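Local coordinates for protein citrate synthase (Thermotoga maritima, PDB 2P2W) that probably catalyses the condensation of oxaloacetate with acetyl-CoA and water to give citrate and CoA, a reaction of the tricarboxylic acid cycle, at residues 37-43 / 167-172; 89-95 / 203-207; 244-248 / 283-287; 271-277 / 305-310. All coordinates share one frame; numbering follows the deposited sequence.

From the N terminus, interaction 1 opens at 37-43 and interaction 2 at 89-95. Segment 167-172 closes the first before 203-207 closes the second, so these two long, mainly helical excursions cross. Both are complete before 244-248 opens interaction 3. Interactions 3 and 4 also cross, over much shorter loops: 271-277 opens the fourth, 283-287 closes the third and 305-310 closes the fourth, with helix 275-289 used by both. Helix 163-173 joins interactions 1 and 4 directly, since A169 CB lies 4.0 Å from L306 CD2. Interactions 2 and 3 touch none of the others; interaction 2 reaches the second subunit, while interaction 3 lies near a bound citrate and the predicted active-site H250.

Interaction 1: residues 37-43 / 167-172; sequences AEKSTFE and ESAFIL
E167 OE2 is gripped twice: by F42 N at 2.6 Å, in a nearly straight bond, and by a water 2.8 Å away that donates to it. F42 N meets the oxygen on its anti side, 26° out of the carboxylate plane. Extended away from its backbone N (chi1 -179°) and then bent at chi2, E167 swings its carboxylate up to the start of helix 42-51, whose N-terminal end would probably help to stabilise its negative charge. The same water donates to E43 OE1, which lies only 4.1 Å from E167 OE2 and thus has a mediator between like charges; E43 OE2 takes H147 N. Next along the interface, the edge of the F42 ring points at the face of F170 in an offset T-shaped pair, planes at 89°, and F42 CD2 rests 3.7 Å from F170 CB. I171 fills the bend between the two helices of 37-43, its CD1 against the S40 and T41 backbone carbons and its CG2 against the A37 backbone. At the far end S168 OG donates to A37 O, 2.8 Å away, and A37 CB packs on L172 CD2 at 3.6 Å. T41 caps its own helix through E44 N, so the side-chain N-cap and the borrowed carboxylate share one helix start, docked on helix 163-173 in the largely helical citrate synthase fold.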
loop_
_atom_site.group_PDB
_atom_site.type_symbol
_atom_site.label_atom_id
_atom_site.label_comp_id
_atom_site.label_asym_id
_atom_site.label_seq_id
_atom_site.Cartn_x
_atom_site.Cartn_y
_atom_site.Cartn_z
ATOM N N ALA A 37 -22.679 -17.670 1.242
ATOM C CA ALA A 37 -21.812 -18.460 2.113
ATOM C C ALA A 37 -22.358 -19.874 2.320
ATOM O O ALA A 37 -21.601 -20.834 2.466
ATOM C CB ALA A 37 -21.648 -17.761 3.461
ATOM N N GLU A 38 -23.680 -19.988 2.326
ATOM C CA GLU A 38 -24.343 -21.269 2.527
ATOM C C GLU A 38 -24.515 -22.091 1.251
ATOM O O GLU A 38 -24.251 -23.295 1.238
ATOM C CB GLU A 38 -25.716 -21.030 3.157
ATOM C CG GLU A 38 -26.536 -22.285 3.386
ATOM C CD GLU A 38 -27.965 -21.973 3.786
ATOM O OE1 GLU A 38 -28.167 -21.051 4.604
ATOM O OE2 GLU A 38 -28.888 -22.650 3.283
ATOM N N LYS A 39 -24.943 -21.435 0.179
ATOM C CA LYS A 39 -25.223 -22.119 -1.080
ATOM C C LYS A 39 -24.201 -22.039 -2.211
ATOM O O LYS A 39 -24.284 -22.811 -3.169
ATOM C CB LYS A 39 -26.568 -21.625 -1.619
ATOM C CG LYS A 39 -27.717 -21.748 -0.628
ATOM C CD LYS A 39 -28.978 -21.085 -1.164
ATOM C CE LYS A 39 -30.181 -21.395 -0.287
ATOM N NZ LYS A 39 -31.275 -20.402 -0.494
ATOM N N SER A 40 -23.242 -21.125 -2.116
ATOM C CA SER A 40 -22.274 -20.966 -3.197
ATOM C C SER A 40 -20.927 -21.621 -2.927
ATOM O O SER A 40 -20.782 -22.423 -2.005
ATOM C CB SER A 40 -22.078 -19.471 -3.493
ATOM O OG SER A 40 -21.514 -19.262 -4.779
ATOM N N THR A 41 -19.952 -21.274 -3.760
ATOM C CA THR A 41 -18.590 -21.786 -3.659
ATOM C C THR A 41 -17.668 -20.600 -3.919
ATOM O O THR A 41 -18.121 -19.546 -4.367
ATOM C CB THR A 41 -18.299 -22.852 -4.735
ATOM O OG1 THR A 41 -18.498 -22.275 -6.031
ATOM C CG2 THR A 41 -19.218 -24.054 -4.571
ATOM N N PHE A 42 -16.378 -20.774 -3.650
ATOM C CA PHE A 42 -15.421 -19.696 -3.865
ATOM C C PHE A 42 -15.481 -19.200 -5.308
ATOM O O PHE A 42 -15.663 -18.008 -5.552
ATOM C CB PHE A 42 -14.000 -20.176 -3.557
ATOM C CG PHE A 42 -12.991 -19.062 -3.437
ATOM C CD1 PHE A 42 -12.500 -18.421 -4.572
ATOM C CD2 PHE A 42 -12.519 -18.665 -2.187
ATOM C CE1 PHE A 42 -11.550 -17.402 -4.466
ATOM C CE2 PHE A 42 -11.568 -17.647 -2.065
ATOM C CZ PHE A 42 -11.080 -17.013 -3.205
ATOM N N GLU A 43 -15.328 -20.116 -6.261
ATOM C CA GLU A 43 -15.343 -19.747 -7.668
ATOM C C GLU A 43 -16.647 -19.114 -8.138
ATOM O O GLU A 43 -16.623 -18.155 -8.907
ATOM C CB GLU A 43 -15.016 -20.958 -8.548
ATOM C CG GLU A 43 -13.604 -21.489 -8.364
ATOM C CD GLU A 43 -13.533 -22.691 -7.441
ATOM O OE1 GLU A 43 -14.324 -22.761 -6.476
ATOM O OE2 GLU A 43 -12.673 -23.563 -7.677
ATOM N N GLU A 167 -14.623 -22.880 3.146
ATOM C CA GLU A 167 -15.149 -22.234 1.948
ATOM C C GLU A 167 -16.202 -21.180 2.314
ATOM O O GLU A 167 -16.201 -20.074 1.765
ATOM C CB GLU A 167 -15.740 -23.286 1.001
ATOM C CG GLU A 167 -16.290 -22.723 -0.301
ATOM C CD GLU A 167 -15.962 -23.606 -1.494
ATOM O OE1 GLU A 167 -16.061 -24.846 -1.366
ATOM O OE2 GLU A 167 -15.611 -23.064 -2.562
ATOM N N SER A 168 -17.099 -21.517 3.240
ATOM C CA SER A 168 -18.120 -20.561 3.669
ATOM C C SER A 168 -17.429 -19.331 4.258
ATOM O O SER A 168 -17.838 -18.198 4.009
ATOM C CB SER A 168 -19.042 -21.181 4.728
ATOM O OG SER A 168 -19.880 -22.175 4.169
ATOM N N ALA A 169 -16.375 -19.564 5.037
ATOM C CA ALA A 169 -15.627 -18.471 5.656
ATOM C C ALA A 169 -15.019 -17.548 4.605
ATOM O O ALA A 169 -15.097 -16.322 4.726
ATOM C CB ALA A 169 -14.530 -19.029 6.559
ATOM N N PHE A 170 -14.404 -18.126 3.577
ATOM C CA PHE A 170 -13.810 -17.303 2.526
ATOM C C PHE A 170 -14.873 -16.425 1.869
ATOM O O PHE A 170 -14.674 -15.224 1.679
ATOM C CB PHE A 170 -13.148 -18.169 1.453
ATOM C CG PHE A 170 -11.810 -18.727 1.851
ATOM C CD1 PHE A 170 -10.929 -17.986 2.633
ATOM C CD2 PHE A 170 -11.402 -19.973 1.375
ATOM C CE1 PHE A 170 -9.658 -18.475 2.933
ATOM C CE2 PHE A 170 -10.137 -20.470 1.667
ATOM C CZ PHE A 170 -9.260 -19.719 2.448
ATOM N N ILE A 171 -16.002 -17.031 1.520
ATOM C CA ILE A 171 -17.088 -16.301 0.884
ATOM C C ILE A 171 -17.524 -15.110 1.743
ATOM O O ILE A 171 -17.719 -14.008 1.233
ATOM C CB ILE A 171 -18.295 -17.238 0.619
ATOM C CG1 ILE A 171 -17.883 -18.333 -0.370
ATOM C CG2 ILE A 171 -19.477 -16.443 0.079
ATOM C CD1 ILE A 171 -18.936 -19.406 -0.587
ATOM N N LEU A 172 -17.658 -15.329 3.046
ATOM C CA LEU A 172 -18.059 -14.259 3.959
ATOM C C LEU A 172 -17.043 -13.111 4.012
ATOM O O LEU A 172 -17.406 -11.968 4.290
ATOM C CB LEU A 172 -18.236 -14.809 5.377
ATOM C CG LEU A 172 -19.412 -15.747 5.644
ATOM C CD1 LEU A 172 -19.308 -16.314 7.058
ATOM C CD2 LEU A 172 -20.710 -14.981 5.468
HETATM O O HOH W 1 -13.334 -23.812 -4.072
#

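Interaction 2: residues 89-95 / 203-207; sequences HYIDVLK and LGALK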
loop_
_atom_site.group_PDB
_atom_site.type_symbol
_atom_site.label_atom_id
_atom_site.label_comp_id
_atom_site.label_asym_id
_atom_site.label_seq_id
_atom_site.Cartn_x
_atom_site.Cartn_y
_atom_site.Cartn_z
ATOM N N HIS A 89 6.212 -13.657 8.127
ATOM C CA HIS A 89 4.771 -13.585 8.346
ATOM C C HIS A 89 4.173 -13.829 6.958
ATOM O O HIS A 89 4.696 -13.331 5.955
ATOM C CB HIS A 89 4.382 -12.197 8.873
ATOM C CG HIS A 89 2.934 -12.067 9.245
ATOM N ND1 HIS A 89 1.935 -11.908 8.309
ATOM C CD2 HIS A 89 2.320 -12.061 10.454
ATOM C CE1 HIS A 89 0.769 -11.805 8.924
ATOM N NE2 HIS A 89 0.975 -11.895 10.226
ATOM N N TYR A 90 3.089 -14.593 6.887
ATOM C CA TYR A 90 2.479 -14.905 5.595
ATOM C C TYR A 90 2.040 -13.715 4.741
ATOM O O TYR A 90 2.110 -13.783 3.512
ATOM C CB TYR A 90 1.328 -15.894 5.797
ATOM C CG TYR A 90 1.833 -17.290 6.076
ATOM C CD1 TYR A 90 2.163 -18.152 5.029
ATOM C CD2 TYR A 90 2.055 -17.728 7.384
ATOM C CE1 TYR A 90 2.704 -19.413 5.273
ATOM C CE2 TYR A 90 2.599 -18.988 7.640
ATOM C CZ TYR A 90 2.922 -19.823 6.577
ATOM O OH TYR A 90 3.475 -21.061 6.816
ATOM N N ILE A 91 1.596 -12.628 5.365
ATOM C CA ILE A 91 1.200 -11.453 4.591
ATOM C C ILE A 91 2.428 -10.934 3.834
ATOM O O ILE A 91 2.329 -10.523 2.671
ATOM C CB ILE A 91 0.647 -10.318 5.499
ATOM C CG1 ILE A 91 -0.763 -10.669 5.992
ATOM C CG2 ILE A 91 0.626 -8.990 4.731
ATOM C CD1 ILE A 91 -1.830 -10.727 4.896
ATOM N N ASP A 92 3.585 -10.955 4.495
ATOM C CA ASP A 92 4.819 -10.489 3.867
ATOM C C ASP A 92 5.240 -11.424 2.738
ATOM O O ASP A 92 5.769 -10.980 1.717
ATOM C CB ASP A 92 5.944 -10.373 4.900
ATOM C CG ASP A 92 5.728 -9.218 5.864
ATOM O OD1 ASP A 92 4.959 -8.298 5.516
ATOM O OD2 ASP A 92 6.328 -9.224 6.957
ATOM N N VAL A 93 5.004 -12.718 2.929
ATOM C CA VAL A 93 5.336 -13.714 1.917
ATOM C C VAL A 93 4.554 -13.387 0.645
ATOM O O VAL A 93 5.102 -13.420 -0.463
ATOM C CB VAL A 93 4.971 -15.139 2.406
ATOM C CG1 VAL A 93 5.123 -16.142 1.274
ATOM C CG2 VAL A 93 5.878 -15.523 3.572
ATOM N N LEU A 94 3.273 -13.062 0.813
ATOM C CA LEU A 94 2.422 -12.701 -0.317
ATOM C C LEU A 94 2.977 -11.469 -1.038
ATOM O O LEU A 94 3.016 -11.431 -2.267
ATOM C CB LEU A 94 0.991 -12.425 0.158
ATOM C CG LEU A 94 0.142 -13.651 0.520
ATOM C CD1 LEU A 94 -1.150 -13.216 1.199
ATOM C CD2 LEU A 94 -0.151 -14.447 -0.739
ATOM N N LYS A 95 3.407 -10.464 -0.275
ATOM C CA LYS A 95 3.961 -9.244 -0.867
ATOM C C LYS A 95 5.130 -9.579 -1.782
ATOM O O LYS A 95 5.210 -9.109 -2.922
ATOM C CB LYS A 95 4.475 -8.292 0.213
ATOM C CG LYS A 95 3.421 -7.611 1.060
ATOM C CD LYS A 95 4.138 -6.788 2.111
ATOM C CE LYS A 95 3.237 -6.414 3.266
ATOM N NZ LYS A 95 4.049 -5.790 4.348
ATOM N N LEU A 203 -2.677 -5.465 1.341
ATOM C CA LEU A 203 -2.172 -6.490 2.247
ATOM C C LEU A 203 -1.586 -5.834 3.493
ATOM O O LEU A 203 -1.823 -6.285 4.612
ATOM C CB LEU A 203 -1.098 -7.331 1.547
ATOM C CG LEU A 203 -1.607 -8.292 0.464
ATOM C CD1 LEU A 203 -0.438 -8.839 -0.344
ATOM C CD2 LEU A 203 -2.389 -9.426 1.125
ATOM N N GLY A 204 -0.817 -4.769 3.289
ATOM C CA GLY A 204 -0.206 -4.065 4.404
ATOM C C GLY A 204 -1.237 -3.534 5.382
ATOM O O GLY A 204 -1.044 -3.595 6.596
ATOM N N ALA A 205 -2.336 -3.008 4.850
ATOM C CA ALA A 205 -3.407 -2.471 5.683
ATOM C C ALA A 205 -4.175 -3.584 6.398
ATOM O O ALA A 205 -4.506 -3.466 7.581
ATOM C CB ALA A 205 -4.366 -1.654 4.832
ATOM N N LEU A 206 -4.458 -4.666 5.680
ATOM C CA LEU A 206 -5.203 -5.777 6.266
ATOM C C LEU A 206 -4.440 -6.377 7.447
ATOM O O LEU A 206 -5.038 -6.856 8.412
ATOM C CB LEU A 206 -5.460 -6.855 5.208
ATOM C CG LEU A 206 -6.449 -7.952 5.608
ATOM C CD1 LEU A 206 -7.833 -7.347 5.732
ATOM C CD2 LEU A 206 -6.452 -9.071 4.567
ATOM N N LYS A 207 -3.114 -6.323 7.358
ATOM C CA LYS A 207 -2.216 -6.859 8.377
ATOM C C LYS A 207 -2.323 -6.172 9.740
ATOM O O LYS A 207 -2.058 -6.791 10.775
ATOM C CB LYS A 207 -0.774 -6.767 7.863
ATOM C CG LYS A 207 0.269 -7.452 8.732
ATOM C CD LYS A 207 1.651 -7.332 8.105
ATOM C CE LYS A 207 2.693 -8.109 8.889
ATOM N NZ LYS A 207 4.069 -7.684 8.509
#
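K207, L203 and I91 carry this contact between two nearly antiparallel helix segments, 90-95 and 203-207, at 176° with axes 9.9 Å apart, inside the largely helical citrate synthase fold and beside the second subunit. L203 points into the other helix and spreads its two methyls: CD1 reaches L94 CB at 3.9 Å, while CD2 touches the CD1 atoms of both L94 and I91, each 4.0 Å away. I91 CG2 lies on the opposite helix, 4.0 Å from L203 CB and 3.9 Å from K207 CD. K207, fully extended with CG trans to its backbone N (chi1 -172°), slides along I91 and past H89 toward D92. There its NZ straddles the carboxylate in weak bonds to OD1 and OD2; D194 of the second subunit is its stronger partner. K95 NZ joins the network at D92 OD1, 2.9 Å away, so one carboxylate stands between two lysines, and K95 also bonds S197 of the second subunit. H89, the N-cap, accepts from I91 N at ND1 (3.0 Å), and its NE2 hydrogen-bonds E216. Over the face of that held ring, K207 CE makes a CH-pi contact 4.0 Å from its centroid, 13° off the normal.

Interaction 3: residues 244-248 / 283-287; sequences KIMGF and LEEYI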
loop_
_atom_site.group_PDB
_atom_site.type_symbol
_atom_site.label_atom_id
_atom_site.label_comp_id
_atom_site.label_asym_id
_atom_site.label_seq_id
_atom_site.Cartn_x
_atom_site.Cartn_y
_atom_site.Cartn_z
ATOM N N LYS A 244 -8.097 -1.649 23.646
ATOM C CA LYS A 244 -9.010 -2.076 22.596
ATOM C C LYS A 244 -9.288 -3.572 22.705
ATOM O O LYS A 244 -8.361 -4.379 22.718
ATOM C CB LYS A 244 -8.403 -1.755 21.226
ATOM C CG LYS A 244 -8.935 -2.601 20.073
ATOM C CD LYS A 244 -10.322 -2.187 19.633
ATOM C CE LYS A 244 -10.674 -2.811 18.286
ATOM N NZ LYS A 244 -11.292 -1.833 17.344
ATOM N N ILE A 245 -10.564 -3.938 22.800
ATOM C CA ILE A 245 -10.943 -5.345 22.879
ATOM C C ILE A 245 -11.008 -5.887 21.448
ATOM O O ILE A 245 -11.898 -5.529 20.679
ATOM C CB ILE A 245 -12.319 -5.520 23.561
ATOM C CG1 ILE A 245 -12.257 -4.977 24.993
ATOM C CG2 ILE A 245 -12.716 -6.992 23.569
ATOM C CD1 ILE A 245 -13.589 -4.999 25.726
ATOM N N MET A 246 -10.051 -6.742 21.100
ATOM C CA MET A 246 -9.977 -7.321 19.762
ATOM C C MET A 246 -11.191 -8.190 19.431
ATOM O O MET A 246 -11.716 -8.887 20.291
ATOM C CB MET A 246 -8.695 -8.149 19.638
ATOM C CG MET A 246 -7.412 -7.334 19.735
ATOM S SD MET A 246 -7.108 -6.334 18.249
ATOM C CE MET A 246 -5.927 -5.120 18.896
ATOM N N GLY A 247 -11.635 -8.144 18.178
ATOM C CA GLY A 247 -12.779 -8.944 17.784
ATOM C C GLY A 247 -14.107 -8.238 17.984
ATOM O O GLY A 247 -15.155 -8.783 17.651
ATOM N N PHE A 248 -14.067 -7.030 18.536
ATOM C CA PHE A 248 -15.282 -6.248 18.765
ATOM C C PHE A 248 -15.161 -4.857 18.164
ATOM O O PHE A 248 -14.055 -4.346 17.976
ATOM C CB PHE A 248 -15.579 -6.105 20.263
ATOM C CG PHE A 248 -16.121 -7.347 20.897
ATOM C CD1 PHE A 248 -15.298 -8.448 21.124
ATOM C CD2 PHE A 248 -17.465 -7.423 21.265
ATOM C CE1 PHE A 248 -15.805 -9.607 21.710
ATOM C CE2 PHE A 248 -17.982 -8.579 21.854
ATOM C CZ PHE A 248 -17.146 -9.676 22.076
ATOM N N LEU A 283 -17.481 -13.909 26.141
ATOM C CA LEU A 283 -17.063 -12.517 26.015
ATOM C C LEU A 283 -18.180 -11.726 25.331
ATOM O O LEU A 283 -18.519 -10.616 25.749
ATOM C CB LEU A 283 -15.771 -12.432 25.199
ATOM C CG LEU A 283 -15.110 -11.062 25.028
ATOM C CD1 LEU A 283 -14.859 -10.420 26.395
ATOM C CD2 LEU A 283 -13.791 -11.244 24.269
ATOM N N GLU A 284 -18.762 -12.306 24.286
ATOM C CA GLU A 284 -19.851 -11.647 23.578
ATOM C C GLU A 284 -21.046 -11.489 24.511
ATOM O O GLU A 284 -21.665 -10.424 24.566
ATOM C CB GLU A 284 -20.281 -12.459 22.356
ATOM C CG GLU A 284 -21.621 -12.011 21.791
ATOM C CD GLU A 284 -22.062 -12.825 20.599
ATOM O OE1 GLU A 284 -21.229 -13.565 20.037
ATOM O OE2 GLU A 284 -23.248 -12.720 20.219
ATOM N N GLU A 285 -21.368 -12.552 25.240
ATOM C CA GLU A 285 -22.499 -12.515 26.160
ATOM C C GLU A 285 -22.375 -11.374 27.160
ATOM O O GLU A 285 -23.328 -10.626 27.382
ATOM C CB GLU A 285 -22.625 -13.829 26.936
ATOM C CG GLU A 285 -23.873 -13.891 27.817
ATOM C CD GLU A 285 -23.858 -15.060 28.786
ATOM O OE1 GLU A 285 -23.089 -15.005 29.769
ATOM O OE2 GLU A 285 -24.607 -16.037 28.563
ATOM N N TYR A 286 -21.202 -11.241 27.764
ATOM C CA TYR A 286 -20.994 -10.201 28.757
ATOM C C TYR A 286 -21.038 -8.788 28.185
ATOM O O TYR A 286 -21.685 -7.898 28.746
ATOM C CB TYR A 286 -19.663 -10.414 29.484
ATOM C CG TYR A 286 -19.383 -9.349 30.518
ATOM C CD1 TYR A 286 -19.845 -9.488 31.827
ATOM C CD2 TYR A 286 -18.719 -8.171 30.175
ATOM C CE1 TYR A 286 -19.659 -8.481 32.765
ATOM C CE2 TYR A 286 -18.526 -7.154 31.106
ATOM C CZ TYR A 286 -19.000 -7.316 32.399
ATOM O OH TYR A 286 -18.823 -6.314 33.325
ATOM N N ILE A 287 -20.347 -8.587 27.069
ATOM C CA ILE A 287 -20.287 -7.277 26.442
ATOM C C ILE A 287 -21.629 -6.819 25.887
ATOM O O ILE A 287 -22.021 -5.672 26.084
ATOM C CB ILE A 287 -19.209 -7.256 25.333
ATOM C CG1 ILE A 287 -17.825 -7.319 25.985
ATOM C CG2 ILE A 287 -19.352 -6.001 24.468
ATOM C CD1 ILE A 287 -16.663 -7.355 25.011
#
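A type II beta turn from I245 to F248, with G247 at positive phi (89°), brings both end residues toward helix 275-289, although the nearest backbones, at F248 and E284, stay 8.6 Å apart between CA atoms. The turn packs against the helix through apolar groups alone, on the approach to the predicted catalytic H250, whose side chain is about 8 Å from that of F248. With CG opposite its carbonyl carbon (chi1 -75°), F248 sends its ring out to the helix, against L283 and I287 on the same side of its plane. I287 CD1 stands over one ring face in a CH-pi contact, 3.7 Å from the centroid and 14° off the normal. L283 CD2 comes in obliquely to F248 CE1 at 3.6 Å, and E284 CA meets the edge beside CZ at 3.7 Å. An alanine at F248 would probably leave a gap beside L283 and I287, with I287 CD1 deprived of its aromatic face. I245 and I287 meet tip to tip, CD1 to CD1 at 3.9 Å.

Interaction 4: residues 271-277 / 305-310; sequences FPDSKLF and VLFEEL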
loop_
_atom_site.group_PDB
_atom_site.type_symbol
_atom_site.label_atom_id
_atom_site.label_comp_id
_atom_site.label_asym_id
_atom_site.label_seq_id
_atom_site.Cartn_x
_atom_site.Cartn_y
_atom_site.Cartn_z
ATOM N N PHE A 271 -17.743 -27.056 16.452
ATOM C CA PHE A 271 -16.713 -27.024 17.491
ATOM C C PHE A 271 -17.243 -26.394 18.782
ATOM O O PHE A 271 -16.618 -25.499 19.348
ATOM C CB PHE A 271 -15.487 -26.234 17.008
ATOM C CG PHE A 271 -14.851 -26.796 15.770
ATOM C CD1 PHE A 271 -13.906 -27.816 15.861
ATOM C CD2 PHE A 271 -15.208 -26.322 14.509
ATOM C CE1 PHE A 271 -13.323 -28.357 14.710
ATOM C CE2 PHE A 271 -14.631 -26.854 13.354
ATOM C CZ PHE A 271 -13.687 -27.873 13.456
ATOM N N PRO A 272 -18.389 -26.885 19.282
ATOM C CA PRO A 272 -19.009 -26.359 20.506
ATOM C C PRO A 272 -18.157 -26.499 21.758
ATOM O O PRO A 272 -18.330 -25.754 22.720
ATOM C CB PRO A 272 -20.300 -27.177 20.643
ATOM C CG PRO A 272 -19.983 -28.492 19.971
ATOM C CD PRO A 272 -18.998 -28.170 18.900
ATOM N N ASP A 273 -17.244 -27.463 21.744
ATOM C CA ASP A 273 -16.405 -27.729 22.900
ATOM C C ASP A 273 -15.026 -27.096 22.848
ATOM O O ASP A 273 -14.197 -27.334 23.721
ATOM C CB ASP A 273 -16.313 -29.239 23.095
ATOM C CG ASP A 273 -17.683 -29.865 23.271
ATOM O OD1 ASP A 273 -18.566 -29.189 23.840
ATOM O OD2 ASP A 273 -17.880 -31.020 22.849
ATOM N N SER A 274 -14.786 -26.286 21.823
ATOM C CA SER A 274 -13.519 -25.587 21.700
ATOM C C SER A 274 -13.414 -24.584 22.852
ATOM O O SER A 274 -14.306 -23.751 23.043
ATOM C CB SER A 274 -13.456 -24.839 20.368
ATOM O OG SER A 274 -12.595 -23.717 20.470
ATOM N N LYS A 275 -12.333 -24.676 23.622
ATOM C CA LYS A 275 -12.109 -23.772 24.750
ATOM C C LYS A 275 -12.114 -22.325 24.252
ATOM O O LYS A 275 -12.682 -21.438 24.888
ATOM C CB LYS A 275 -10.763 -24.100 25.413
ATOM C CG LYS A 275 -10.325 -23.165 26.535
ATOM C CD LYS A 275 -11.036 -23.435 27.856
ATOM C CE LYS A 275 -12.209 -22.498 28.093
ATOM N NZ LYS A 275 -12.883 -22.819 29.392
ATOM N N LEU A 276 -11.476 -22.093 23.110
ATOM C CA LEU A 276 -11.423 -20.756 22.530
ATOM C C LEU A 276 -12.831 -20.258 22.227
ATOM O O LEU A 276 -13.183 -19.123 22.550
ATOM C CB LEU A 276 -10.585 -20.768 21.242
ATOM C CG LEU A 276 -9.089 -21.034 21.436
ATOM C CD1 LEU A 276 -8.395 -21.181 20.083
ATOM C CD2 LEU A 276 -8.471 -19.884 22.236
ATOM N N PHE A 277 -13.641 -21.110 21.610
ATOM C CA PHE A 277 -15.000 -20.720 21.281
ATOM C C PHE A 277 -15.803 -20.398 22.540
ATOM O O PHE A 277 -16.521 -19.400 22.578
ATOM C CB PHE A 277 -15.705 -21.824 20.486
ATOM C CG PHE A 277 -17.136 -21.507 20.156
ATOM C CD1 PHE A 277 -17.457 -20.376 19.407
ATOM C CD2 PHE A 277 -18.167 -22.329 20.602
ATOM C CE1 PHE A 277 -18.787 -20.069 19.105
ATOM C CE2 PHE A 277 -19.496 -22.031 20.307
ATOM C CZ PHE A 277 -19.808 -20.898 19.558
ATOM N N VAL A 305 -11.159 -18.061 15.507
ATOM C CA VAL A 305 -11.386 -19.308 16.235
ATOM C C VAL A 305 -11.585 -20.466 15.253
ATOM O O VAL A 305 -11.055 -21.561 15.456
ATOM C CB VAL A 305 -12.612 -19.193 17.183
ATOM C CG1 VAL A 305 -12.892 -20.541 17.846
ATOM C CG2 VAL A 305 -12.327 -18.147 18.263
ATOM N N LEU A 306 -12.331 -20.225 14.179
ATOM C CA LEU A 306 -12.548 -21.271 13.185
ATOM C C LEU A 306 -11.226 -21.690 12.542
ATOM O O LEU A 306 -10.934 -22.883 12.437
ATOM C CB LEU A 306 -13.521 -20.800 12.096
ATOM C CG LEU A 306 -13.760 -21.806 10.959
ATOM C CD1 LEU A 306 -14.344 -23.088 11.536
ATOM C CD2 LEU A 306 -14.699 -21.220 9.908
ATOM N N PHE A 307 -10.427 -20.714 12.113
ATOM C CA PHE A 307 -9.149 -21.021 11.478
ATOM C C PHE A 307 -8.259 -21.837 12.409
ATOM O O PHE A 307 -7.558 -22.756 11.974
ATOM C CB PHE A 307 -8.426 -19.736 11.058
ATOM C CG PHE A 307 -9.144 -18.955 9.988
ATOM C CD1 PHE A 307 -9.955 -19.601 9.058
ATOM C CD2 PHE A 307 -8.985 -17.577 9.892
ATOM C CE1 PHE A 307 -10.597 -18.883 8.046
ATOM C CE2 PHE A 307 -9.621 -16.853 8.886
ATOM C CZ PHE A 307 -10.426 -17.508 7.962
ATOM N N GLU A 308 -8.282 -21.495 13.691
ATOM C CA GLU A 308 -7.489 -22.223 14.675
ATOM C C GLU A 308 -7.972 -23.669 14.747
ATOM O O GLU A 308 -7.174 -24.605 14.666
ATOM C CB GLU A 308 -7.621 -21.576 16.059
ATOM C CG GLU A 308 -7.001 -22.401 17.191
ATOM C CD GLU A 308 -5.623 -21.911 17.608
ATOM O OE1 GLU A 308 -4.980 -21.170 16.831
ATOM O OE2 GLU A 308 -5.180 -22.280 18.717
ATOM N N GLU A 309 -9.282 -23.851 14.899
ATOM C CA GLU A 309 -9.845 -25.197 15.009
ATOM C C GLU A 309 -9.647 -26.013 13.727
ATOM O O GLU A 309 -9.645 -27.239 13.747
ATOM C CB GLU A 309 -11.338 -25.119 15.371
ATOM C CG GLU A 309 -11.625 -24.488 16.753
ATOM C CD GLU A 309 -10.912 -25.219 17.882
ATOM O OE1 GLU A 309 -10.719 -26.425 17.790
ATOM O OE2 GLU A 309 -10.595 -24.566 18.878
ATOM N N LEU A 310 -9.513 -25.307 12.578
ATOM C CA LEU A 310 -9.309 -26.024 11.310
ATOM C C LEU A 310 -7.844 -26.432 11.122
ATOM O O LEU A 310 -7.474 -27.069 10.141
ATOM C CB LEU A 310 -9.718 -25.124 10.152
ATOM C CG LEU A 310 -11.217 -24.921 10.019
ATOM C CD1 LEU A 310 -11.551 -24.075 8.773
ATOM C CD2 LEU A 310 -11.986 -26.242 9.873
#
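F271 to S274 form a type I beta turn that leads straight into helix 275-289, and this corner packs against helix 299-309, with CA atoms 6.4 Å apart at F277 and V305 and 7.5 Å at F271 and E309. E309 joins the two ends of the turn. Its CB sits over the centre of the F271 ring, a CH-pi contact 3.8 Å from the centroid and 11° off the normal. A bend at chi2 (-57°) then turns the carboxylate back to S274, whose OG donates to OE2 at 2.7 Å from well above the carboxylate plane (58°). The same OG accepts F277 N at 3.0 Å as the N-cap of the helix, so E309 probably helps to fix the rotation of the capping hydroxyl. An alanine at E309 would keep the CB over the ring but is likely to leave the S274 hydroxyl without this acceptor, with only the F277 N bond of the two to hold its OG in place. Further along, L276 CD1 lies on E308 CG at 3.4 Å, while the E308 carboxylate pairs with R314. V305 CG1 packs beside them, 4.1 Å from L276 CB and from F277 CB, and the F271 rim meets L306 and L310. Around this, helix 258-270 packs on F277 and V305, helix 214-225 on L276 and V305, and helix 163-173 on F271, L306 and L310.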